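Local atomic coordinates of acetyltransferase (Elizabethkingia anophelis, PDB entry 6AO7), a protein that probably transfers the acetyl group of bound acetyl-CoA to an acceptor substrate, as expected for a member of the GNAT family of acetyltransferases. Residues I24-L29 with L38-L43; E47-K52 with Y61-W66. All blocks are in the same frame, centred on the assembly; numbering follows the deposited sequence. Where two conformers were deposited one is given.

The two contacts show a sheet and the layer covering it in a GNAT fold. Contact 2 is the buried one: strands 47-53 and 56-65 form a beta hairpin in the central mixed sheet, joined by backbone hydrogen bonds and two tyrosines. Contact 1 lies on one face of that sheet, partly buried, where helices 26-32 and 36-45 meet through aliphatic side chains and a single tyrosine-aspartate hydrogen bond. The two share no segment but touch directly, Ile24 packing on Leu48, Pro25 on Leu50, and Tyr42 on Val62 and Tyr64. Between these two strands main-chain bonds carry the pairing, with tyrosine packing added; in the helical layer side-chain packing prevails.

Contact 1 of 2, residues I24-L29 with L38-L43; sequences IPYDLL and LIDQYL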
ATOM      1  N   ILE A  24      18.868  -8.705  24.937  1.00 45.44           N
ATOM      2  CA  ILE A  24      17.878  -8.608  23.869  0.67 42.10           C
ATOM      3  C   ILE A  24      17.823  -7.148  23.432  1.00 41.97           C
ATOM      4  O   ILE A  24      17.625  -6.270  24.281  1.00 43.83           O
ATOM      5  CB  ILE A  24      16.511  -9.116  24.349  0.67 42.28           C
ATOM      6  CG1 ILE A  24      16.602 -10.591  24.747  0.67 41.91           C
ATOM      7  CG2 ILE A  24      15.421  -8.879  23.304  0.67 38.56           C
ATOM      8  CD1 ILE A  24      16.676 -11.540  23.579  0.67 43.63           C
ATOM      9  N   PRO A  25      18.002  -6.833  22.136  1.00 42.20           N
ATOM     10  CA  PRO A  25      18.019  -5.419  21.690  1.00 43.48           C
ATOM     11  C   PRO A  25      16.614  -4.830  21.606  1.00 46.78           C
ATOM     12  O   PRO A  25      16.014  -4.676  20.533  1.00 45.42           O
ATOM     13  CB  PRO A  25      18.675  -5.517  20.311  1.00 41.28           C
ATOM     14  CG  PRO A  25      18.191  -6.834  19.794  1.00 41.70           C
ATOM     15  CD  PRO A  25      18.220  -7.759  21.009  1.00 45.05           C
ATOM     16  N   TYR A  26      16.057  -4.513  22.777  1.00 43.25           N
ATOM     17  CA  TYR A  26      14.702  -3.975  22.811  1.00 44.37           C
ATOM     18  C   TYR A  26      14.626  -2.624  22.117  1.00 49.06           C
ATOM     19  O   TYR A  26      13.610  -2.306  21.485  1.00 41.13           O
ATOM     20  CB  TYR A  26      14.214  -3.873  24.253  1.00 41.69           C
ATOM     21  CG  TYR A  26      13.848  -5.213  24.841  1.00 42.78           C
ATOM     22  CD1 TYR A  26      14.644  -5.801  25.827  1.00 43.84           C
ATOM     23  CD2 TYR A  26      12.718  -5.901  24.404  1.00 42.69           C
ATOM     24  CE1 TYR A  26      14.311  -7.033  26.367  1.00 48.03           C
ATOM     25  CE2 TYR A  26      12.375  -7.123  24.935  1.00 44.02           C
ATOM     26  CZ  TYR A  26      13.175  -7.686  25.921  1.00 44.89           C
ATOM     27  OH  TYR A  26      12.832  -8.908  26.454  1.00 41.91           O
ATOM     28  N   ASP A  27      15.683  -1.810  22.237  1.00 48.06           N
ATOM     29  CA  ASP A  27      15.754  -0.555  21.493  1.00 53.20           C
ATOM     30  C   ASP A  27      15.407  -0.772  20.026  1.00 48.39           C
ATOM     31  O   ASP A  27      14.582  -0.049  19.451  1.00 49.39           O
ATOM     32  CB  ASP A  27      17.149   0.067  21.625  1.00 52.88           C
ATOM     33  CG  ASP A  27      17.323   0.857  22.909  1.00 78.69           C
ATOM     34  OD1 ASP A  27      16.383   0.883  23.732  1.00 86.97           O
ATOM     35  OD2 ASP A  27      18.402   1.463  23.093  1.00 84.79           O
ATOM     36  N   LEU A  28      16.001  -1.794  19.410  1.00 37.22           N
ATOM     37  CA  LEU A  28      15.708  -2.062  18.005  1.00 41.15           C
ATOM     38  C   LEU A  28      14.309  -2.647  17.816  1.00 39.86           C
ATOM     39  O   LEU A  28      13.535  -2.159  16.982  1.00 38.05           O
ATOM     40  CB  LEU A  28      16.767  -2.992  17.418  1.00 44.90           C
ATOM     41  CG  LEU A  28      18.146  -2.372  17.213  1.00 42.74           C
ATOM     42  CD1 LEU A  28      19.095  -3.395  16.588  1.00 41.75           C
ATOM     43  CD2 LEU A  28      18.037  -1.112  16.355  1.00 50.23           C
ATOM     44  N   LEU A  29      13.969  -3.702  18.566  1.00 41.27           N
ATOM     45  CA  LEU A  29      12.664  -4.347  18.394  1.00 37.45           C
ATOM     46  C   LEU A  29      11.522  -3.349  18.570  1.00 35.46           C
ATOM     47  O   LEU A  29      10.522  -3.404  17.841  1.00 33.92           O
ATOM     48  CB  LEU A  29      12.515  -5.517  19.377  1.00 36.80           C
ATOM     49  CG  LEU A  29      13.531  -6.641  19.163  1.00 33.42           C
ATOM     50  CD1 LEU A  29      13.768  -7.465  20.443  1.00 32.06           C
ATOM     51  CD2 LEU A  29      13.115  -7.558  17.997  1.00 30.47           C
ATOM     52  N   LEU A  38       3.937  -7.556  23.388  1.00 50.69           N
ATOM     53  CA  LEU A  38       3.798  -8.335  22.161  1.00 45.42           C
ATOM     54  C   LEU A  38       5.148  -8.861  21.681  1.00 44.98           C
ATOM     55  O   LEU A  38       5.232  -9.992  21.190  1.00 42.11           O
ATOM     56  CB  LEU A  38       3.125  -7.500  21.076  1.00 48.75           C
ATOM     57  CG  LEU A  38       1.608  -7.367  21.209  1.00 57.90           C
ATOM     58  CD1 LEU A  38       1.057  -6.428  20.154  1.00 58.54           C
ATOM     59  CD2 LEU A  38       0.941  -8.744  21.123  1.00 60.87           C
ATOM     60  N   ILE A  39       6.213  -8.060  21.816  1.00 38.41           N
ATOM     61  CA  ILE A  39       7.544  -8.527  21.427  1.00 39.65           C
ATOM     62  C   ILE A  39       7.913  -9.773  22.221  1.00 44.86           C
ATOM     63  O   ILE A  39       8.232 -10.826  21.652  1.00 41.98           O
ATOM     64  CB  ILE A  39       8.594  -7.411  21.611  1.00 44.92           C
ATOM     65  CG1 ILE A  39       8.364  -6.268  20.617  1.00 46.10           C
ATOM     66  CG2 ILE A  39      10.019  -7.978  21.445  1.00 35.98           C
ATOM     67  CD1 ILE A  39       9.190  -5.017  20.894  1.00 44.69           C
ATOM     68  N   ASP A  40       7.837  -9.683  23.552  1.00 46.61           N
ATOM     69  CA  ASP A  40       8.214 -10.819  24.386  1.00 45.78           C
ATOM     70  C   ASP A  40       7.374 -12.055  24.070  1.00 49.54           C
ATOM     71  O   ASP A  40       7.861 -13.183  24.197  1.00 43.68           O
ATOM     72  CB  ASP A  40       8.108 -10.437  25.871  1.00 46.39           C
ATOM     73  CG  ASP A  40       9.320  -9.642  26.366  1.00 55.53           C
ATOM     74  OD1 ASP A  40       9.145  -8.701  27.175  1.00 54.37           O
ATOM     75  OD2 ASP A  40      10.454  -9.948  25.935  1.00 52.95           O
ATOM     76  N   GLN A  41       6.135 -11.868  23.605  1.00 54.05           N
ATOM     77  CA  GLN A  41       5.290 -13.021  23.296  1.00 52.47           C
ATOM     78  C   GLN A  41       5.788 -13.769  22.062  1.00 48.30           C
ATOM     79  O   GLN A  41       5.847 -15.003  22.060  1.00 45.79           O
ATOM     80  CB  GLN A  41       3.838 -12.588  23.099  1.00 53.22           C
ATOM     81  CG  GLN A  41       2.893 -13.769  22.993  1.00 70.25           C
ATOM     82  CD  GLN A  41       1.484 -13.375  22.607  1.00 81.00           C
ATOM     83  OE1 GLN A  41       1.158 -12.189  22.517  1.00 82.64           O
ATOM     84  NE2 GLN A  41       0.638 -14.375  22.368  1.00 80.57           N
ATOM     85  N   TYR A  42       6.129 -13.055  20.986  1.00 39.97           N
ATOM     86  CA  TYR A  42       6.641 -13.826  19.860  1.00 43.53           C
ATOM     87  C   TYR A  42       8.118 -14.161  20.007  1.00 48.89           C
ATOM     88  O   TYR A  42       8.621 -14.990  19.245  1.00 51.00           O
ATOM     89  CB  TYR A  42       6.366 -13.148  18.494  1.00 42.15           C
ATOM     90  CG  TYR A  42       6.638 -11.668  18.322  1.00 38.18           C
ATOM     91  CD1 TYR A  42       5.587 -10.768  18.179  1.00 37.53           C
ATOM     92  CD2 TYR A  42       7.943 -11.172  18.227  1.00 41.24           C
ATOM     93  CE1 TYR A  42       5.818  -9.407  17.982  1.00 39.15           C
ATOM     94  CE2 TYR A  42       8.182  -9.794  18.015  1.00 37.32           C
ATOM     95  CZ  TYR A  42       7.112  -8.933  17.905  1.00 33.11           C
ATOM     96  OH  TYR A  42       7.318  -7.586  17.718  1.00 34.21           O
ATOM     97  N   LEU A  43       8.824 -13.574  20.977  1.00 50.10           N
ATOM     98  CA  LEU A  43      10.143 -14.105  21.293  1.00 44.94           C
ATOM     99  C   LEU A  43      10.046 -15.476  21.944  1.00 45.86           C
ATOM    100  O   LEU A  43      10.998 -16.256  21.855  1.00 48.68           O
ATOM    101  CB  LEU A  43      10.921 -13.137  22.190  1.00 45.78           C
ATOM    102  CG  LEU A  43      11.366 -11.846  21.480  1.00 48.65           C
ATOM    103  CD1 LEU A  43      12.041 -10.886  22.460  1.00 47.47           C
ATOM    104  CD2 LEU A  43      12.297 -12.184  20.317  1.00 43.34           C
TER
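Leu29 lies against both methyl branches of Ile39, its CB 3.7 Å from Ile39 CD1 and its CD1 3.9 Å from Ile39 CG2. The isoleucine's chi1 of -68° sets that CG2 anti to the backbone N. Leu43, one helical turn after Ile39, extends the apolar strip. Its CD1 meets CG2 of Ile24 at 4.0 Å in one of the two conformers of Ile24, and CD1 of Leu29 at a looser 4.3 Å.

Beside this strip is one polar link. Tyr26 OH donates to Asp40 OD2 over 2.6 Å, using the syn lone pair of the carboxylate. The oxygen sits at the edge of the phenol ring, in its plane, while the carboxylate plane is turned 79° from the ring. In that same conformer Ile24 CG2 rests over one ring face, toward the rim, and Lys36 makes a cation-pi contact with the ring.

Helices 26-32 and 36-45 connect strand 14-17 to strand 47-53, as the paired helices after the first strand do in the GNAT fold. Acetyl-CoA is about 8 Å from the Leu29 side chain. The helices pack on one face of the central sheet: Leu29 reaches Cys60 and Val62 of strand 56-65, and Leu43 packs on Leu48 of strand 47-53.

Contact 2 of 2, residues E47-K52 with Y61-W66; sequences ELYLAK and YVLYPW
Glu47 opens the ladder as a hydrogen-bonded antiparallel pair with Leu63, joined by Glu47 N to Leu63 O at 2.9 Å and by Leu63 N to Glu47 O at 3.0 Å. Their strands, 47-53 and 56-65, are the hairpin of the second and third strands in the seven-stranded mixed sheet of this GNAT fold. The same Glu47 carbonyl oxygen also receives a CA-H...O contact from Val62. Next, Leu48 faces Val62 in a non-hydrogen-bonded pair. Their side chains leave the sheet on the side covered by helix 36-45, and Leu48 CD1 meets Val62 CG2 at 3.9 Å.

Tyr49 returns to hydrogen-bonded pairing, with Tyr61. Tyr49 N bonds to Tyr61 O at 2.9 Å, and Tyr61 N to Tyr49 O at 3.1 Å. On the side of Glu47 and Leu63, facing helix 87-101, the two phenol rings have planes 19° apart but are offset so that ring overlap is slight, the centroids of the Tyr49 and Tyr61 rings 4.9 Å apart. CB of Tyr49 lies over the face of the Tyr61 ring, a CH-pi contact 3.8 Å from its centroid. A chi1 of 63° puts CG of Tyr61 between its backbone N and carbonyl carbon, and the ring lies across toward Tyr49. There CE1 of Tyr61 approaches CD1 of Tyr49 to 3.4 Å, and Tyr61 OH stands over a face of the Tyr49 ring, toward the rim.

Tyr61 OH hydrogen-bonds to Asp94 of helix 87-101. The buried phenol thus keeps a polar partner while its ring packs against Tyr49, and this joins the hairpin to that helix by polar as well as apolar contact.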
ATOM      1  N   GLU A  47      12.255 -16.993  16.650  1.00 40.56           N
ATOM      2  CA  GLU A  47      13.710 -17.029  16.614  1.00 40.25           C
ATOM      3  C   GLU A  47      14.213 -15.636  16.284  1.00 42.15           C
ATOM      4  O   GLU A  47      13.807 -15.050  15.269  1.00 35.86           O
ATOM      5  CB  GLU A  47      14.232 -18.020  15.572  1.00 40.62           C
ATOM      6  CG  GLU A  47      13.869 -19.461  15.821  1.00 66.76           C
ATOM      7  CD  GLU A  47      14.444 -20.363  14.749  1.00 84.66           C
ATOM      8  OE1 GLU A  47      13.855 -20.436  13.645  1.00 85.27           O
ATOM      9  OE2 GLU A  47      15.506 -20.969  15.002  1.00 95.11           O
ATOM     10  N   LEU A  48      15.097 -15.116  17.133  1.00 39.49           N
ATOM     11  CA  LEU A  48      15.624 -13.764  16.979  1.00 36.85           C
ATOM     12  C   LEU A  48      17.003 -13.824  16.336  1.00 36.35           C
ATOM     13  O   LEU A  48      17.847 -14.643  16.729  1.00 38.49           O
ATOM     14  CB  LEU A  48      15.699 -13.054  18.335  1.00 37.67           C
ATOM     15  CG  LEU A  48      16.519 -11.767  18.438  1.00 36.16           C
ATOM     16  CD1 LEU A  48      15.819 -10.658  17.664  1.00 35.77           C
ATOM     17  CD2 LEU A  48      16.776 -11.369  19.895  1.00 42.93           C
ATOM     18  N   TYR A  49      17.224 -12.951  15.355  1.00 36.40           N
ATOM     19  CA  TYR A  49      18.482 -12.858  14.633  1.00 36.94           C
ATOM     20  C   TYR A  49      19.017 -11.437  14.759  1.00 37.01           C
ATOM     21  O   TYR A  49      18.249 -10.474  14.767  1.00 37.87           O
ATOM     22  CB  TYR A  49      18.292 -13.234  13.152  1.00 36.88           C
ATOM     23  CG  TYR A  49      17.992 -14.700  12.953  1.00 39.87           C
ATOM     24  CD1 TYR A  49      16.705 -15.195  13.135  1.00 36.74           C
ATOM     25  CD2 TYR A  49      18.997 -15.593  12.608  1.00 42.24           C
ATOM     26  CE1 TYR A  49      16.430 -16.531  12.965  1.00 38.52           C
ATOM     27  CE2 TYR A  49      18.729 -16.942  12.444  1.00 45.67           C
ATOM     28  CZ  TYR A  49      17.442 -17.401  12.614  1.00 41.67           C
ATOM     29  OH  TYR A  49      17.174 -18.740  12.430  1.00 46.91           O
ATOM     30  N   LEU A  50      20.329 -11.310  14.880  1.00 40.04           N
ATOM     31  CA  LEU A  50      20.979 -10.032  15.142  1.00 42.82           C
ATOM     32  C   LEU A  50      21.932  -9.715  14.000  1.00 46.91           C
ATOM     33  O   LEU A  50      22.744 -10.564  13.617  1.00 45.05           O
ATOM     34  CB  LEU A  50      21.754 -10.059  16.469  1.00 45.00           C
ATOM     35  CG  LEU A  50      21.019 -10.531  17.729  1.00 47.15           C
ATOM     36  CD1 LEU A  50      21.946 -10.523  18.926  1.00 54.10           C
ATOM     37  CD2 LEU A  50      19.773  -9.678  17.983  1.00 46.84           C
ATOM     38  N   ALA A  51      21.847  -8.490  13.475  1.00 42.49           N
ATOM     39  CA  ALA A  51      22.750  -8.019  12.433  1.00 44.88           C
ATOM     40  C   ALA A  51      23.803  -7.118  13.067  1.00 48.18           C
ATOM     41  O   ALA A  51      23.458  -6.127  13.717  1.00 47.88           O
ATOM     42  CB  ALA A  51      21.989  -7.268  11.339  1.00 43.31           C
ATOM     43  N   LYS A  52      25.073  -7.467  12.880  1.00 51.91           N
ATOM     44  CA  LYS A  52      26.191  -6.765  13.499  1.00 62.29           C
ATOM     45  C   LYS A  52      27.054  -6.085  12.440  1.00 62.57           C
ATOM     46  O   LYS A  52      27.268  -6.629  11.352  1.00 59.82           O
ATOM     47  CB  LYS A  52      27.049  -7.726  14.336  1.00 61.46           C
ATOM     48  N   TYR A  61      15.782  -9.241  13.249  1.00 33.15           N
ATOM     49  CA  TYR A  61      14.456  -9.694  12.846  1.00 31.90           C
ATOM     50  C   TYR A  61      14.054 -10.910  13.684  1.00 32.40           C
ATOM     51  O   TYR A  61      14.895 -11.598  14.273  1.00 33.46           O
ATOM     52  CB  TYR A  61      14.377 -10.012  11.345  1.00 28.67           C
ATOM     53  CG  TYR A  61      15.246 -11.143  10.831  1.00 32.37           C
ATOM     54  CD1 TYR A  61      14.844 -12.480  10.956  1.00 30.88           C
ATOM     55  CD2 TYR A  61      16.442 -10.877  10.158  1.00 33.50           C
ATOM     56  CE1 TYR A  61      15.614 -13.508  10.443  1.00 35.42           C
ATOM     57  CE2 TYR A  61      17.225 -11.909   9.638  1.00 31.87           C
ATOM     58  CZ  TYR A  61      16.803 -13.222   9.786  1.00 36.52           C
ATOM     59  OH  TYR A  61      17.553 -14.256   9.270  1.00 36.13           O
ATOM     60  N   VAL A  62      12.744 -11.144  13.739  1.00 33.18           N
ATOM     61  CA  VAL A  62      12.153 -12.273  14.450  1.00 32.04           C
ATOM     62  C   VAL A  62      11.303 -13.076  13.471  1.00 29.41           C
ATOM     63  O   VAL A  62      10.395 -12.521  12.823  1.00 32.10           O
ATOM     64  CB  VAL A  62      11.293 -11.812  15.634  1.00 29.74           C
ATOM     65  CG1 VAL A  62      10.628 -13.029  16.297  1.00 31.92           C
ATOM     66  CG2 VAL A  62      12.131 -11.009  16.611  1.00 32.19           C
ATOM     67  N   LEU A  63      11.594 -14.376  13.369  1.00 30.57           N
ATOM     68  CA  LEU A  63      10.783 -15.319  12.608  1.00 32.21           C
ATOM     69  C   LEU A  63       9.845 -16.053  13.552  1.00 32.89           C
ATOM     70  O   LEU A  63      10.276 -16.542  14.599  1.00 36.71           O
ATOM     71  CB  LEU A  63      11.659 -16.332  11.877  1.00 34.68           C
ATOM     72  CG  LEU A  63      12.234 -15.900  10.537  1.00 36.68           C
ATOM     73  CD1 LEU A  63      13.203 -16.937  10.058  1.00 32.81           C
ATOM     74  CD2 LEU A  63      11.089 -15.719   9.517  1.00 43.54           C
ATOM     75  N   TYR A  64       8.579 -16.170  13.152  1.00 35.84           N
ATOM     76  CA  TYR A  64       7.513 -16.669  14.020  1.00 33.94           C
ATOM     77  C   TYR A  64       6.646 -17.652  13.243  1.00 32.68           C
ATOM     78  O   TYR A  64       5.756 -17.233  12.486  1.00 30.05           O
ATOM     79  CB  TYR A  64       6.669 -15.506  14.538  1.00 36.26           C
ATOM     80  CG  TYR A  64       5.424 -15.894  15.309  1.00 41.68           C
ATOM     81  CD1 TYR A  64       4.170 -15.853  14.717  1.00 40.59           C
ATOM     82  CD2 TYR A  64       5.508 -16.270  16.645  1.00 41.22           C
ATOM     83  CE1 TYR A  64       3.027 -16.191  15.435  1.00 52.50           C
ATOM     84  CE2 TYR A  64       4.377 -16.610  17.371  1.00 50.58           C
ATOM     85  CZ  TYR A  64       3.140 -16.569  16.763  1.00 57.84           C
ATOM     86  OH  TYR A  64       2.019 -16.907  17.486  1.00 66.41           O
ATOM     87  N   PRO A  65       6.870 -18.960  13.405  1.00 32.60           N
ATOM     88  CA  PRO A  65       6.074 -19.945  12.652  1.00 40.09           C
ATOM     89  C   PRO A  65       4.594 -19.902  13.012  1.00 41.48           C
ATOM     90  O   PRO A  65       4.222 -19.810  14.181  1.00 40.35           O
ATOM     91  CB  PRO A  65       6.701 -21.285  13.050  1.00 43.64           C
ATOM     92  CG  PRO A  65       8.137 -20.942  13.464  1.00 34.98           C
ATOM     93  CD  PRO A  65       8.030 -19.569  14.086  1.00 37.72           C
ATOM     94  N   TRP A  66       3.745 -19.960  11.984  1.00 33.78           N
ATOM     95  CA  TRP A  66       2.322 -20.235  12.167  1.00 36.65           C
ATOM     96  C   TRP A  66       2.037 -21.722  12.256  1.00 43.29           C
ATOM     97  O   TRP A  66       1.175 -22.161  13.032  1.00 46.26           O
ATOM     98  CB  TRP A  66       1.509 -19.698  10.995  1.00 37.01           C
ATOM     99  CG  TRP A  66       1.487 -18.246  10.887  1.00 39.76           C
ATOM    100  CD1 TRP A  66       2.159 -17.349  11.658  1.00 42.52           C
ATOM    101  CD2 TRP A  66       0.718 -17.493   9.961  1.00 39.77           C
ATOM    102  NE1 TRP A  66       1.868 -16.069  11.251  1.00 44.18           N
ATOM    103  CE2 TRP A  66       0.981 -16.132  10.210  1.00 40.87           C
ATOM    104  CE3 TRP A  66      -0.161 -17.836   8.930  1.00 39.13           C
ATOM    105  CZ2 TRP A  66       0.395 -15.113   9.464  1.00 42.84           C
ATOM    106  CZ3 TRP A  66      -0.743 -16.822   8.192  1.00 38.22           C
ATOM    107  CH2 TRP A  66      -0.468 -15.481   8.470  1.00 37.83           C
TER